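Local structure of flavocytochrome C3 fumarate reductase (Shewanella frigidimarina, 1QO8) at residues A[17-22]-A[30-35]; A[72-77]-A[95-100]; A[101-106]-A[288-293]. The protein catalyses the essentially one-way reduction of fumarate to succinate in vitro, using one FAD and four covalent c-type hemes per subunit, and may take part in electron transport to Fe(3+). All blocks are in the same frame, centred on the assembly; numbering follows the deposited sequence.

Contact 1: A[17-22]-A[30-35]; sequences SCHAKP and THENAQ. With HEM (protoporphyrin IX containing Fe), chain F.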
# COMPACT_ATOMS: atom_id res chain seq x y z
N SER A 17 -43.14 -14.16 24.04
CA SER A 17 -42.59 -13.25 25.07
C SER A 17 -41.49 -12.37 24.42
O SER A 17 -41.52 -11.15 24.68
CB SER A 17 -41.99 -13.90 26.26
OG SER A 17 -42.66 -14.84 27.01
N CYS A 18 -40.57 -12.85 23.59
CA CYS A 18 -39.71 -11.84 22.95
C CYS A 18 -39.93 -11.61 21.49
O CYS A 18 -39.32 -10.65 20.99
CB CYS A 18 -38.21 -12.10 23.16
SG CYS A 18 -37.88 -12.74 24.78
N HIS A 19 -40.61 -12.52 20.77
CA HIS A 19 -40.54 -12.40 19.30
C HIS A 19 -41.94 -11.96 18.81
O HIS A 19 -42.92 -12.35 19.46
CB HIS A 19 -40.19 -13.73 18.65
CG HIS A 19 -38.78 -14.30 18.84
ND1 HIS A 19 -37.75 -13.61 18.26
CD2 HIS A 19 -38.21 -15.36 19.37
CE1 HIS A 19 -36.62 -14.26 18.48
NE2 HIS A 19 -36.80 -15.32 19.21
N ALA A 20 -41.99 -11.27 17.69
CA ALA A 20 -43.28 -11.03 17.06
C ALA A 20 -43.91 -12.32 16.57
O ALA A 20 -43.22 -13.39 16.61
CB ALA A 20 -42.95 -10.12 15.82
N LYS A 21 -45.17 -12.36 16.25
CA LYS A 21 -46.00 -13.41 15.70
C LYS A 21 -46.16 -13.24 14.24
O LYS A 21 -46.94 -12.31 14.02
CB LYS A 21 -47.49 -13.39 16.18
CG LYS A 21 -47.98 -14.75 16.59
CD LYS A 21 -49.45 -14.87 16.84
CE LYS A 21 -49.88 -16.32 16.91
NZ LYS A 21 -49.87 -17.03 15.60
N PRO A 22 -45.65 -14.11 13.47
CA PRO A 22 -44.71 -14.99 12.85
C PRO A 22 -43.26 -14.67 13.36
O PRO A 22 -43.02 -13.47 13.30
CB PRO A 22 -44.81 -14.95 11.27
CG PRO A 22 -45.95 -14.04 10.98
CD PRO A 22 -45.75 -13.29 12.21
N THR A 30 -34.66 -5.35 17.39
CA THR A 30 -35.32 -4.22 18.02
C THR A 30 -36.42 -4.67 18.95
O THR A 30 -36.41 -4.57 20.19
CB THR A 30 -35.87 -3.32 16.88
OG1 THR A 30 -34.72 -3.03 16.06
CG2 THR A 30 -36.44 -2.01 17.39
N HIS A 31 -37.37 -5.38 18.32
CA HIS A 31 -38.54 -5.92 19.04
C HIS A 31 -38.07 -6.71 20.20
O HIS A 31 -38.60 -6.53 21.30
CB HIS A 31 -39.40 -6.85 18.10
CG HIS A 31 -40.66 -7.26 18.81
ND1 HIS A 31 -41.72 -6.38 18.89
CD2 HIS A 31 -41.02 -8.37 19.50
CE1 HIS A 31 -42.68 -6.96 19.59
NE2 HIS A 31 -42.30 -8.18 19.97
N GLU A 32 -37.15 -7.68 20.10
CA GLU A 32 -36.77 -8.52 21.21
C GLU A 32 -36.21 -7.70 22.39
O GLU A 32 -36.53 -7.96 23.60
CB GLU A 32 -35.78 -9.57 20.71
CG GLU A 32 -36.31 -10.54 19.68
CD GLU A 32 -36.54 -10.05 18.29
OE1 GLU A 32 -36.16 -8.91 17.90
OE2 GLU A 32 -37.20 -10.82 17.56
N ASN A 33 -35.39 -6.72 22.07
CA ASN A 33 -34.74 -5.92 23.11
C ASN A 33 -35.73 -4.92 23.75
O ASN A 33 -35.68 -4.59 24.92
CB ASN A 33 -33.57 -5.10 22.51
CG ASN A 33 -32.31 -5.89 22.37
OD1 ASN A 33 -31.58 -6.07 23.35
ND2 ASN A 33 -31.97 -6.45 21.18
N ALA A 34 -36.72 -4.43 23.01
CA ALA A 34 -37.82 -3.69 23.64
C ALA A 34 -38.54 -4.55 24.67
O ALA A 34 -38.84 -4.01 25.77
CB ALA A 34 -38.73 -3.04 22.62
N GLN A 35 -38.67 -5.84 24.46
CA GLN A 35 -39.27 -6.79 25.38
C GLN A 35 -38.49 -7.14 26.60
O GLN A 35 -39.05 -7.06 27.71
CB GLN A 35 -39.58 -8.12 24.61
CG GLN A 35 -40.59 -7.88 23.48
CD GLN A 35 -41.88 -7.31 24.06
OE1 GLN A 35 -42.19 -6.20 23.70
NE2 GLN A 35 -42.60 -7.88 25.01
CHA HEM F . -33.36 -15.51 17.38
CHB HEM F . -36.79 -18.99 17.46
CHC HEM F . -38.06 -17.84 22.00
CHD HEM F . -34.63 -14.41 21.94
C1A HEM F . -34.24 -16.52 17.03
C2A HEM F . -34.31 -17.07 15.69
C3A HEM F . -35.23 -18.04 15.75
C4A HEM F . -35.75 -18.12 17.09
CMA HEM F . -35.72 -18.98 14.64
CAA HEM F . -33.48 -16.61 14.46
CBA HEM F . -32.03 -16.93 14.21
CGA HEM F . -31.30 -16.74 12.90
O1A HEM F . -30.53 -17.73 12.59
O2A HEM F . -31.39 -15.70 12.18
C1B HEM F . -37.35 -19.06 18.72
C2B HEM F . -38.23 -20.10 19.23
C3B HEM F . -38.55 -19.82 20.50
C4B HEM F . -37.92 -18.55 20.80
CMB HEM F . -38.63 -21.35 18.41
CAB HEM F . -39.34 -20.64 21.51
CBB HEM F . -39.40 -21.97 21.75
C1C HEM F . -37.27 -16.76 22.36
C2C HEM F . -37.35 -16.02 23.60
C3C HEM F . -36.40 -15.13 23.59
C4C HEM F . -35.69 -15.21 22.34
CMC HEM F . -38.39 -16.32 24.71
CAC HEM F . -35.89 -14.14 24.69
CBC HEM F . -35.77 -14.56 25.97
C1D HEM F . -33.95 -14.41 20.74
C2D HEM F . -32.86 -13.55 20.35
C3D HEM F . -32.51 -13.88 19.12
C4D HEM F . -33.41 -14.95 18.65
CMD HEM F . -32.25 -12.49 21.31
CAD HEM F . -31.37 -13.38 18.20
CBD HEM F . -30.22 -14.43 18.28
CGD HEM F . -29.82 -14.87 19.68
O1D HEM F . -29.65 -13.93 20.53
O2D HEM F . -29.68 -16.07 19.98
NA HEM F . -35.18 -17.12 17.86
NB HEM F . -37.17 -18.15 19.72
NC HEM F . -36.26 -16.21 21.57
ND HEM F . -34.25 -15.23 19.69
FE HEM F . -35.67 -16.71 19.77
O HOH W 1 -43.53 -10.03 21.62
O HOH W 2 -39.48 -10.86 16.14

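Contact 2: A[72-77]-A[95-100]; sequences HEEPKF and AKKKKS. With HEM (protoporphyrin IX containing Fe), chain F.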
# COMPACT_ATOMS: atom_id res chain seq x y z
N HIS A 72 -30.38 -17.93 22.02
CA HIS A 72 -30.35 -19.32 21.55
C HIS A 72 -28.86 -19.71 21.47
O HIS A 72 -28.48 -20.60 20.75
CB HIS A 72 -31.09 -19.42 20.16
CG HIS A 72 -32.56 -19.03 20.33
ND1 HIS A 72 -33.32 -19.85 21.15
CD2 HIS A 72 -33.38 -18.07 19.95
CE1 HIS A 72 -34.50 -19.29 21.29
NE2 HIS A 72 -34.67 -18.24 20.53
N GLU A 73 -27.97 -19.09 22.25
CA GLU A 73 -26.55 -19.44 22.25
C GLU A 73 -25.77 -18.90 23.45
O GLU A 73 -26.25 -18.12 24.26
CB GLU A 73 -25.82 -19.02 20.96
CG GLU A 73 -25.59 -17.55 20.84
CD GLU A 73 -25.06 -17.01 19.54
OE1 GLU A 73 -25.75 -17.00 18.52
OE2 GLU A 73 -23.97 -16.44 19.39
N GLU A 74 -24.55 -19.44 23.57
CA GLU A 74 -23.66 -19.03 24.68
C GLU A 74 -23.64 -17.53 24.81
O GLU A 74 -23.51 -16.81 23.81
CB GLU A 74 -22.24 -19.57 24.41
CG GLU A 74 -21.18 -19.13 25.46
CD GLU A 74 -19.86 -19.77 24.98
OE1 GLU A 74 -19.44 -19.62 23.82
OE2 GLU A 74 -19.36 -20.61 25.70
N PRO A 75 -23.96 -16.98 25.98
CA PRO A 75 -23.85 -15.53 26.16
C PRO A 75 -22.44 -14.96 25.93
O PRO A 75 -21.44 -15.68 25.97
CB PRO A 75 -24.37 -15.42 27.60
CG PRO A 75 -23.96 -16.64 28.29
CD PRO A 75 -23.83 -17.72 27.26
N LYS A 76 -22.32 -13.71 25.51
CA LYS A 76 -21.12 -12.92 25.37
C LYS A 76 -21.05 -11.89 26.53
O LYS A 76 -21.91 -11.03 26.63
CB LYS A 76 -21.03 -12.05 24.10
CG LYS A 76 -20.78 -13.09 22.98
CD LYS A 76 -20.64 -12.45 21.58
CE LYS A 76 -21.05 -13.50 20.55
NZ LYS A 76 -22.10 -12.99 19.64
N PHE A 77 -19.99 -12.02 27.32
CA PHE A 77 -19.70 -10.88 28.23
C PHE A 77 -18.97 -9.88 27.41
O PHE A 77 -17.69 -9.94 27.37
CB PHE A 77 -18.84 -11.46 29.39
CG PHE A 77 -18.51 -10.40 30.42
CD1 PHE A 77 -19.51 -9.56 30.92
CD2 PHE A 77 -17.20 -10.37 30.91
CE1 PHE A 77 -19.18 -8.65 31.93
CE2 PHE A 77 -16.92 -9.49 31.96
CZ PHE A 77 -17.89 -8.65 32.42
N ALA A 95 -25.77 -22.80 27.16
CA ALA A 95 -26.23 -22.78 25.79
C ALA A 95 -25.10 -23.03 24.82
O ALA A 95 -23.93 -22.68 25.02
CB ALA A 95 -26.98 -21.55 25.38
N LYS A 96 -25.40 -23.66 23.73
CA LYS A 96 -24.65 -23.95 22.54
C LYS A 96 -23.79 -22.82 21.98
O LYS A 96 -24.18 -21.72 21.56
CB LYS A 96 -25.74 -24.36 21.52
CG LYS A 96 -25.36 -24.66 20.09
CD LYS A 96 -26.57 -25.14 19.25
CE LYS A 96 -26.98 -26.57 19.52
NZ LYS A 96 -28.17 -27.03 18.67
N LYS A 97 -22.52 -23.13 21.82
CA LYS A 97 -21.49 -22.33 21.21
C LYS A 97 -21.78 -22.24 19.72
O LYS A 97 -22.00 -23.28 19.11
CB LYS A 97 -20.09 -22.94 21.40
CG LYS A 97 -19.72 -23.11 22.87
CD LYS A 97 -18.21 -23.34 23.02
CE LYS A 97 -17.84 -24.80 23.13
NZ LYS A 97 -16.44 -25.09 22.60
N LYS A 98 -21.80 -21.04 19.16
CA LYS A 98 -22.08 -20.88 17.74
C LYS A 98 -21.00 -19.94 17.22
O LYS A 98 -20.46 -19.15 17.99
CB LYS A 98 -23.45 -20.27 17.37
CG LYS A 98 -24.65 -21.03 17.93
CD LYS A 98 -25.96 -20.47 17.37
CE LYS A 98 -27.20 -21.19 17.98
NZ LYS A 98 -28.40 -20.44 17.41
N LYS A 99 -20.69 -20.02 15.95
CA LYS A 99 -19.71 -19.11 15.35
C LYS A 99 -20.41 -17.78 15.16
O LYS A 99 -21.63 -17.77 14.99
CB LYS A 99 -19.27 -19.70 13.99
CG LYS A 99 -18.39 -20.94 14.26
CD LYS A 99 -18.11 -21.74 13.00
CE LYS A 99 -18.86 -23.06 12.90
NZ LYS A 99 -18.19 -24.19 13.61
N SER A 100 -19.65 -16.70 15.28
CA SER A 100 -20.15 -15.40 14.89
C SER A 100 -21.00 -15.50 13.63
O SER A 100 -20.65 -16.12 12.63
CB SER A 100 -19.02 -14.41 14.60
OG SER A 100 -19.65 -13.17 14.19
CHA HEM F . -33.36 -15.51 17.38
CHB HEM F . -36.79 -18.99 17.46
CHC HEM F . -38.06 -17.84 22.00
CHD HEM F . -34.63 -14.41 21.94
C1A HEM F . -34.24 -16.52 17.03
C2A HEM F . -34.31 -17.07 15.69
C3A HEM F . -35.23 -18.04 15.75
C4A HEM F . -35.75 -18.12 17.09
CMA HEM F . -35.72 -18.98 14.64
CAA HEM F . -33.48 -16.61 14.46
CBA HEM F . -32.03 -16.93 14.21
CGA HEM F . -31.30 -16.74 12.90
O1A HEM F . -30.53 -17.73 12.59
O2A HEM F . -31.39 -15.70 12.18
C1B HEM F . -37.35 -19.06 18.72
C2B HEM F . -38.23 -20.10 19.23
C3B HEM F . -38.55 -19.82 20.50
C4B HEM F . -37.92 -18.55 20.80
CMB HEM F . -38.63 -21.35 18.41
CAB HEM F . -39.34 -20.64 21.51
CBB HEM F . -39.40 -21.97 21.75
C1C HEM F . -37.27 -16.76 22.36
C2C HEM F . -37.35 -16.02 23.60
C3C HEM F . -36.40 -15.13 23.59
C4C HEM F . -35.69 -15.21 22.34
CMC HEM F . -38.39 -16.32 24.71
CAC HEM F . -35.89 -14.14 24.69
CBC HEM F . -35.77 -14.56 25.97
C1D HEM F . -33.95 -14.41 20.74
C2D HEM F . -32.86 -13.55 20.35
C3D HEM F . -32.51 -13.88 19.12
C4D HEM F . -33.41 -14.95 18.65
CMD HEM F . -32.25 -12.49 21.31
CAD HEM F . -31.37 -13.38 18.20
CBD HEM F . -30.22 -14.43 18.28
CGD HEM F . -29.82 -14.87 19.68
O1D HEM F . -29.65 -13.93 20.53
O2D HEM F . -29.68 -16.07 19.98
NA HEM F . -35.18 -17.12 17.86
NB HEM F . -37.17 -18.15 19.72
NC HEM F . -36.26 -16.21 21.57
ND HEM F . -34.25 -15.23 19.69
FE HEM F . -35.67 -16.71 19.77
O HOH W 3 -28.35 -17.78 18.39

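Contact 3: A[101-106]-A[288-293]; sequences WDDGWD and VVHGKH. With HEM (protoporphyrin IX containing Fe), chain F.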
# COMPACT_ATOMS: atom_id res chain seq x y z
N TRP A 101 -22.05 -14.68 13.59
CA TRP A 101 -22.88 -14.65 12.37
C TRP A 101 -22.05 -14.08 11.23
O TRP A 101 -22.37 -14.27 10.06
CB TRP A 101 -24.03 -13.69 12.64
CG TRP A 101 -23.74 -12.22 12.79
CD1 TRP A 101 -23.54 -11.58 13.99
CD2 TRP A 101 -23.72 -11.22 11.76
NE1 TRP A 101 -23.32 -10.25 13.71
CE2 TRP A 101 -23.48 -9.97 12.40
CE3 TRP A 101 -23.83 -11.25 10.35
CZ2 TRP A 101 -23.34 -8.77 11.71
CZ3 TRP A 101 -23.75 -10.04 9.65
CH2 TRP A 101 -23.46 -8.82 10.34
N ASP A 102 -21.14 -13.18 11.57
CA ASP A 102 -20.40 -12.44 10.56
C ASP A 102 -19.16 -13.24 10.14
O ASP A 102 -18.06 -13.15 10.67
CB ASP A 102 -20.09 -11.04 11.07
CG ASP A 102 -19.32 -10.25 10.04
OD1 ASP A 102 -19.05 -10.78 8.94
OD2 ASP A 102 -18.99 -9.09 10.38
N ASP A 103 -19.32 -14.11 9.18
CA ASP A 103 -18.38 -15.13 8.77
C ASP A 103 -17.63 -14.74 7.51
O ASP A 103 -17.17 -15.62 6.79
CB ASP A 103 -19.11 -16.46 8.52
CG ASP A 103 -20.42 -16.38 7.74
OD1 ASP A 103 -20.83 -15.33 7.18
OD2 ASP A 103 -21.07 -17.46 7.66
N GLY A 104 -17.39 -13.48 7.23
CA GLY A 104 -16.75 -13.10 5.97
C GLY A 104 -17.79 -12.80 4.89
O GLY A 104 -18.87 -12.31 5.20
N TRP A 105 -17.45 -13.06 3.64
CA TRP A 105 -18.22 -12.52 2.50
C TRP A 105 -18.66 -13.73 1.68
O TRP A 105 -17.90 -14.68 1.46
CB TRP A 105 -17.36 -11.48 1.78
CG TRP A 105 -16.71 -11.91 0.50
CD1 TRP A 105 -16.01 -13.06 0.25
CD2 TRP A 105 -16.70 -11.18 -0.74
NE1 TRP A 105 -15.59 -13.10 -1.05
CE2 TRP A 105 -16.00 -11.96 -1.69
CE3 TRP A 105 -17.21 -9.94 -1.14
CZ2 TRP A 105 -15.81 -11.55 -3.01
CZ3 TRP A 105 -17.02 -9.54 -2.46
CH2 TRP A 105 -16.34 -10.35 -3.38
N ASP A 106 -19.92 -13.83 1.28
CA ASP A 106 -20.30 -14.95 0.39
C ASP A 106 -20.56 -14.38 -1.00
O ASP A 106 -21.60 -13.77 -1.25
CB ASP A 106 -21.45 -15.74 0.96
CG ASP A 106 -21.78 -16.94 0.09
OD1 ASP A 106 -22.08 -16.82 -1.11
OD2 ASP A 106 -21.73 -18.07 0.61
N VAL A 288 -24.26 -3.97 -1.09
CA VAL A 288 -24.80 -5.17 -0.52
C VAL A 288 -24.44 -5.24 0.96
O VAL A 288 -23.26 -5.08 1.38
CB VAL A 288 -24.20 -6.40 -1.23
CG1 VAL A 288 -24.86 -7.68 -0.71
CG2 VAL A 288 -24.38 -6.30 -2.77
N VAL A 289 -25.49 -5.44 1.72
CA VAL A 289 -25.55 -5.62 3.14
C VAL A 289 -25.76 -7.11 3.48
O VAL A 289 -26.60 -7.82 2.93
CB VAL A 289 -26.74 -4.88 3.77
CG1 VAL A 289 -26.73 -5.05 5.30
CG2 VAL A 289 -26.72 -3.43 3.41
N HIS A 290 -24.89 -7.63 4.34
CA HIS A 290 -25.14 -8.86 5.05
C HIS A 290 -25.68 -8.58 6.44
O HIS A 290 -24.93 -8.12 7.31
CB HIS A 290 -23.87 -9.70 5.06
CG HIS A 290 -24.11 -10.98 5.78
ND1 HIS A 290 -23.06 -11.70 6.23
CD2 HIS A 290 -25.22 -11.67 6.15
CE1 HIS A 290 -23.49 -12.80 6.86
NE2 HIS A 290 -24.79 -12.80 6.79
N GLY A 291 -26.99 -8.80 6.59
CA GLY A 291 -27.69 -8.60 7.84
C GLY A 291 -27.66 -9.94 8.53
O GLY A 291 -27.83 -10.98 7.85
N LYS A 292 -27.51 -9.88 9.86
CA LYS A 292 -27.41 -11.13 10.61
C LYS A 292 -28.64 -12.03 10.41
O LYS A 292 -28.49 -13.24 10.53
CB LYS A 292 -27.34 -10.70 12.10
CG LYS A 292 -27.46 -11.85 13.11
CD LYS A 292 -27.24 -11.27 14.53
CE LYS A 292 -27.17 -12.41 15.58
NZ LYS A 292 -27.20 -11.68 16.93
N HIS A 293 -29.81 -11.44 10.41
CA HIS A 293 -31.03 -12.30 10.39
C HIS A 293 -31.56 -12.39 8.96
O HIS A 293 -31.97 -13.39 8.44
CB HIS A 293 -32.11 -11.66 11.32
CG HIS A 293 -31.58 -11.94 12.72
ND1 HIS A 293 -31.26 -10.99 13.67
CD2 HIS A 293 -31.28 -13.12 13.28
CE1 HIS A 293 -30.82 -11.60 14.75
NE2 HIS A 293 -30.79 -12.90 14.53
CHA HEM F . -33.36 -15.51 17.38
CHB HEM F . -36.79 -18.99 17.46
CHC HEM F . -38.06 -17.84 22.00
CHD HEM F . -34.63 -14.41 21.94
C1A HEM F . -34.24 -16.52 17.03
C2A HEM F . -34.31 -17.07 15.69
C3A HEM F . -35.23 -18.04 15.75
C4A HEM F . -35.75 -18.12 17.09
CMA HEM F . -35.72 -18.98 14.64
CAA HEM F . -33.48 -16.61 14.46
CBA HEM F . -32.03 -16.93 14.21
CGA HEM F . -31.30 -16.74 12.90
O1A HEM F . -30.53 -17.73 12.59
O2A HEM F . -31.39 -15.70 12.18
C1B HEM F . -37.35 -19.06 18.72
C2B HEM F . -38.23 -20.10 19.23
C3B HEM F . -38.55 -19.82 20.50
C4B HEM F . -37.92 -18.55 20.80
CMB HEM F . -38.63 -21.35 18.41
CAB HEM F . -39.34 -20.64 21.51
CBB HEM F . -39.40 -21.97 21.75
C1C HEM F . -37.27 -16.76 22.36
C2C HEM F . -37.35 -16.02 23.60
C3C HEM F . -36.40 -15.13 23.59
C4C HEM F . -35.69 -15.21 22.34
CMC HEM F . -38.39 -16.32 24.71
CAC HEM F . -35.89 -14.14 24.69
CBC HEM F . -35.77 -14.56 25.97
C1D HEM F . -33.95 -14.41 20.74
C2D HEM F . -32.86 -13.55 20.35
C3D HEM F . -32.51 -13.88 19.12
C4D HEM F . -33.41 -14.95 18.65
CMD HEM F . -32.25 -12.49 21.31
CAD HEM F . -31.37 -13.38 18.20
CBD HEM F . -30.22 -14.43 18.28
CGD HEM F . -29.82 -14.87 19.68
O1D HEM F . -29.65 -13.93 20.53
O2D HEM F . -29.68 -16.07 19.98
NA HEM F . -35.18 -17.12 17.86
NB HEM F . -37.17 -18.15 19.72
NC HEM F . -36.26 -16.21 21.57
ND HEM F . -34.25 -15.23 19.69
FE HEM F . -35.67 -16.71 19.77
O HOH W 4 -24.92 -15.03 9.18
O HOH W 5 -20.41 -11.04 6.70

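Contact 1: A[17-22]-A[30-35]
The irregular chain 17-22 runs past the first turns of helix 30-40, coming nearest where the CA atoms of Cys18 and Glu32 lie 4.8 Å apart. At this point the carbonyl of Cys18 faces the helix, and Glu32 CA makes a CA-H...O contact of 3.3 Å with Cys18 O. Beyond it, Glu32 bends at chi2 (73°) and brings its carboxylate to the imidazole of His19, where ND1 donates to OE2 over 2.9 Å. The bond enters on the anti lone pair of OE2, close to the ring plane, with ring and carboxylate turned 68° apart. Cys18 and His19 end the CxxCH motif of a c-type heme; His19 NE2 ligates the iron at 1.9 Å, and Cys18 SG lies at the vinyl-derived CAC, consistent with a thioether link. A second grip on OE2 comes from a water that donates to it and accepts from Ala20 N. An alanine in place of Glu32 would remove the carboxylate that accepts from His19 ND1, and would probably leave the ring's rotation less fixed and lessen any imidazolate character. His31 sets the edge of its ring at Cys18 O through CD2, 3.2 Å away, while its NE2 shares a water with His19 O.

Contact 2: A[72-77]-A[95-100]
Lys98 lays its side chain, extended beyond CG, obliquely across Glu73, CG and CD resting against Glu73 CB and CE reaching 3.1 Å from His72 O. Its ammonium group stays 4.5 Å from Glu73 OE1, beyond a salt bridge, and a water closes the gap. That water accepts from Lys98 NZ and donates to Glu73 OE1, at 2.7 Å, and to O2D of a heme propionate. The lysine's charge is thus likely to be felt by two carboxylates. The same O2D accepts a bent hydrogen bond from the backbone N of His72, at 2.8 Å, so the propionate is held beside the residue whose NE2 binds the iron at 2.0 Å. His72 ND1, the other ring nitrogen, is hydrogen-bonded to Asp4. Between the backbones, Glu74 N donates to Lys96 O over 3.1 Å; the bond is fairly straight at the hydrogen (163°), but the donor stands above the carbonyl plane. Ala95 points its methyl at the peptide of Glu73, with CB 3.5 Å from Glu73 C. Glu74 and Lys97 run side by side, the carboxylate against the lysine CG. Both segments, 87° apart in direction, belong to the irregular chain running from helix 43-46 to helix 107-115.

Contact 3: A[101-106]-A[288-293]
Asp102 OD1 is gripped twice, by a salt bridge to Arg272 on strand 271-278 and by a water that donates to it, 2.6 Å from OD1. This water donates to Gly104 O as well and is hydrogen-bonded to His290 ND1 at 2.8 Å. A second water, 3.3 Å from His290 NE2, donates to Trp101 O. Over the imidazole of His290, the Trp101 indole turns its six-membered edge to the ring face, a T-shaped pair with centroids 5.1 Å apart and planes at 79°. CZ3 of Trp101 stands over the imidazole centre and also lies 3.2 Å from His290 O. Here the loop 101-106, leading into helix 107-115, is laid on the end of strand 284-291, an inner strand of the four-stranded mixed sheet in the flavoprotein-like region. Trp101 CG takes the crowded position between the backbone N and carbonyl carbon (chi1 68°), which places the indole across the extended Lys292. Lys292 CB makes a CH-pi contact with the five-membered ring of Trp101, 3.9 Å from its centroid, while Asp102 CB covers the opposite face. The lysine chain then runs on past CD1 to a salt bridge between NZ and Glu29.

How the contacts relate
One heme ties the three contacts together, approached from different sides. Contacts 1 and 2 supply its two axial ligands, His19 and His72, whose NE2 atoms are 3.9 Å apart across the iron; contact 3 reaches the rim of the same heme with His293, beside the propionate carrying O2A, whereas contact 2 holds the one carrying O2D. Contacts 2 and 3 follow on directly in the chain, Ser100 leading into Trp101, so the segment that crosses 72-77 continues to the flavoprotein sheet; their centres are about 17 Å apart. Contact 1 comes within about 7 Å of contact 3 at the nearest atoms. The Trp101 side chain lies about 8 Å from the bound FAD.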